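Local coordinates for transglutaminase-like domain-containing protein (Streptococcus suis, PDB 4XZ7) that probably cross-links proteins as a transglutaminase and serves the bacterium as an antiphagocytic virulence factor, at residues Q222-A225 with N226-Y230. Residues are numbered along the deposited sequence; the frame is centred on the assembly and turned at random.
Sequences QYVA and NHTTY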
ATOM      1  N   GLN B 222      27.962  -0.355  19.556  1.00 33.70           N
ATOM      2  CA  GLN B 222      28.871   0.444  18.743  1.00 33.31           C
ATOM      3  C   GLN B 222      29.004  -0.136  17.342  1.00 30.47           C
ATOM      4  O   GLN B 222      29.013   0.604  16.348  1.00 32.10           O
ATOM      5  CB  GLN B 222      30.249   0.549  19.404  1.00 35.42           C
ATOM      6  CG  GLN B 222      31.076   1.724  18.882  1.00 47.70           C
ATOM      7  CD  GLN B 222      30.465   3.092  19.225  1.00 53.61           C
ATOM      8  OE1 GLN B 222      29.878   3.758  18.363  1.00 54.30           O
ATOM      9  NE2 GLN B 222      30.621   3.518  20.480  1.00 53.33           N
ATOM     10  N   TYR B 223      29.093  -1.459  17.247  1.00 32.48           N
ATOM     11  CA  TYR B 223      29.177  -2.069  15.919  1.00 35.22           C
ATOM     12  C   TYR B 223      27.967  -1.755  15.032  1.00 27.41           C
ATOM     13  O   TYR B 223      28.104  -1.337  13.860  1.00 36.31           O
ATOM     14  CB  TYR B 223      29.317  -3.582  16.020  1.00 35.71           C
ATOM     15  CG  TYR B 223      29.459  -4.212  14.653  1.00 31.32           C
ATOM     16  CD1 TYR B 223      28.351  -4.687  13.959  1.00 28.26           C
ATOM     17  CD2 TYR B 223      30.702  -4.306  14.049  1.00 35.65           C
ATOM     18  CE1 TYR B 223      28.478  -5.234  12.710  1.00 38.89           C
ATOM     19  CE2 TYR B 223      30.842  -4.865  12.811  1.00 38.88           C
ATOM     20  CZ  TYR B 223      29.729  -5.324  12.144  1.00 41.01           C
ATOM     21  OH  TYR B 223      29.876  -5.879  10.903  1.00 49.30           O
ATOM     22  N   VAL B 224      26.779  -1.989  15.576  1.00 33.05           N
ATOM     23  CA  VAL B 224      25.571  -1.753  14.797  1.00 26.98           C
ATOM     24  C   VAL B 224      25.499  -0.287  14.404  1.00 30.16           C
ATOM     25  O   VAL B 224      25.239   0.024  13.246  1.00 26.97           O
ATOM     26  CB  VAL B 224      24.313  -2.149  15.555  1.00 25.48           C
ATOM     27  CG1 VAL B 224      23.052  -1.583  14.856  1.00 24.29           C
ATOM     28  CG2 VAL B 224      24.245  -3.651  15.655  1.00 26.51           C
ATOM     29  N   ALA B 225      25.776   0.612  15.351  1.00 36.18           N
ATOM     30  CA  ALA B 225      25.796   2.047  15.044  1.00 36.00           C
ATOM     31  C   ALA B 225      26.792   2.386  13.938  1.00 32.90           C
ATOM     32  O   ALA B 225      26.592   3.348  13.195  1.00 25.90           O
ATOM     33  CB  ALA B 225      26.121   2.857  16.300  1.00 43.62           C
ATOM     34  N   ASN B 226      27.870   1.605  13.837  1.00 31.82           N
ATOM     35  CA  ASN B 226      28.891   1.837  12.811  1.00 26.12           C
ATOM     36  C   ASN B 226      28.647   1.140  11.475  1.00 29.44           C
ATOM     37  O   ASN B 226      29.409   1.347  10.530  1.00 30.70           O
ATOM     38  CB  ASN B 226      30.276   1.427  13.338  1.00 27.86           C
ATOM     39  CG  ASN B 226      30.886   2.487  14.252  1.00 35.66           C
ATOM     40  OD1 ASN B 226      30.441   3.640  14.263  1.00 32.44           O
ATOM     41  ND2 ASN B 226      31.890   2.097  15.038  1.00 29.22           N
ATOM     42  N   HIS B 227      27.602   0.318  11.378  1.00 31.43           N
ATOM     43  CA  HIS B 227      27.342  -0.348  10.097  1.00 32.95           C
ATOM     44  C   HIS B 227      25.891  -0.282   9.620  1.00 40.62           C
ATOM     45  O   HIS B 227      25.496  -0.981   8.680  1.00 40.18           O
ATOM     46  CB  HIS B 227      27.799  -1.807  10.177  1.00 32.37           C
ATOM     47  CG  HIS B 227      29.285  -1.947  10.223  1.00 35.40           C
ATOM     48  ND1 HIS B 227      29.979  -2.135  11.401  1.00 35.16           N
ATOM     49  CD2 HIS B 227      30.217  -1.842   9.246  1.00 35.22           C
ATOM     50  CE1 HIS B 227      31.273  -2.176  11.140  1.00 38.01           C
ATOM     51  NE2 HIS B 227      31.444  -1.994   9.841  1.00 48.65           N
ATOM     52  N   THR B 228      25.113   0.577  10.261  1.00 36.45           N
ATOM     53  CA  THR B 228      23.733   0.796   9.886  1.00 26.94           C
ATOM     54  C   THR B 228      23.491   2.277   9.656  1.00 21.46           C
ATOM     55  O   THR B 228      23.844   3.085  10.487  1.00 21.80           O
ATOM     56  CB  THR B 228      22.805   0.294  10.966  1.00 26.16           C
ATOM     57  OG1 THR B 228      23.215  -1.023  11.349  1.00 27.47           O
ATOM     58  CG2 THR B 228      21.367   0.290  10.471  1.00 21.10           C
ATOM     59  N   THR B 229      22.886   2.635   8.530  1.00 20.67           N
ATOM     60  CA  THR B 229      22.554   4.035   8.276  1.00 24.58           C
ATOM     61  C   THR B 229      21.360   4.484   9.130  1.00 23.98           C
ATOM     62  O   THR B 229      20.342   3.798   9.178  1.00 19.70           O
ATOM     63  CB  THR B 229      22.235   4.259   6.784  1.00 19.52           C
ATOM     64  OG1 THR B 229      23.433   4.074   6.020  1.00 27.29           O
ATOM     65  CG2 THR B 229      21.688   5.643   6.542  1.00 19.01           C
ATOM     66  N   TYR B 230      21.495   5.605   9.831  1.00 23.97           N
ATOM     67  CA  TYR B 230      20.327   6.236  10.445  1.00 19.62           C
ATOM     68  C   TYR B 230      19.500   6.980   9.378  1.00 18.83           C
ATOM     69  O   TYR B 230      20.030   7.788   8.612  1.00 19.80           O
ATOM     70  CB  TYR B 230      20.721   7.212  11.569  1.00 20.13           C
ATOM     71  CG  TYR B 230      19.534   7.476  12.481  1.00 19.97           C
ATOM     72  CD1 TYR B 230      19.155   6.530  13.422  1.00 21.66           C
ATOM     73  CD2 TYR B 230      18.759   8.627  12.354  1.00 19.56           C
ATOM     74  CE1 TYR B 230      18.059   6.717  14.234  1.00 29.69           C
ATOM     75  CE2 TYR B 230      17.638   8.830  13.172  1.00 30.23           C
ATOM     76  CZ  TYR B 230      17.302   7.861  14.113  1.00 37.50           C
ATOM     77  OH  TYR B 230      16.216   8.007  14.949  1.00 43.86           O
TER
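The carbonyl oxygen of Tyr223 is gripped by two groups in the last part of helix 213-227. His227 donates from its ring, ND1 to Tyr223 O at 3.2 Å. The backbone N of Asn226 adds a weak bond to the same oxygen. The imidazole also lies against the phenol ring of its bonding partner. His227 ND1 sits over one face of the Tyr223 ring, toward the rim, 3.2 Å from CE2. The ring planes are inclined at 34°, so the pair is oblique. Tyr223 CG is anti to the backbone N (chi1 -178°), which brings a face of the phenol to the imidazole's ND1, the two side chains crossing at a slant. The Tyr223 side chain also touches Leu201, Ser204 and Ser205 of helix 188-205.

The backbone N of Asn226 bonds to Gln222 O at 2.9 Å, the i to i+4 pattern of an alpha-helix. His227 N bonds to Val224 O at 3.0 Å, an i to i+3 link. This donor stands well above the carbonyl plane. Thr228 turns its side chain toward the helix, with OG1 3.0 Å from the same Val224 O. Thr228 OG1 also packs 3.6 Å from Val224 CG1. Val224 and Thr228 run side by side onto Val256 and Phe267, inside the transglutaminase-like domain. The chain then enters strand 229-230, which pairs in parallel with strand 261-262.

The His227 side chain thus adds a bond to a backbone carbonyl, Tyr223 O, beside the main-chain bonds. This is consistent with a proton on ND1. The bond and the ring contact together probably limit the imidazole's rotation.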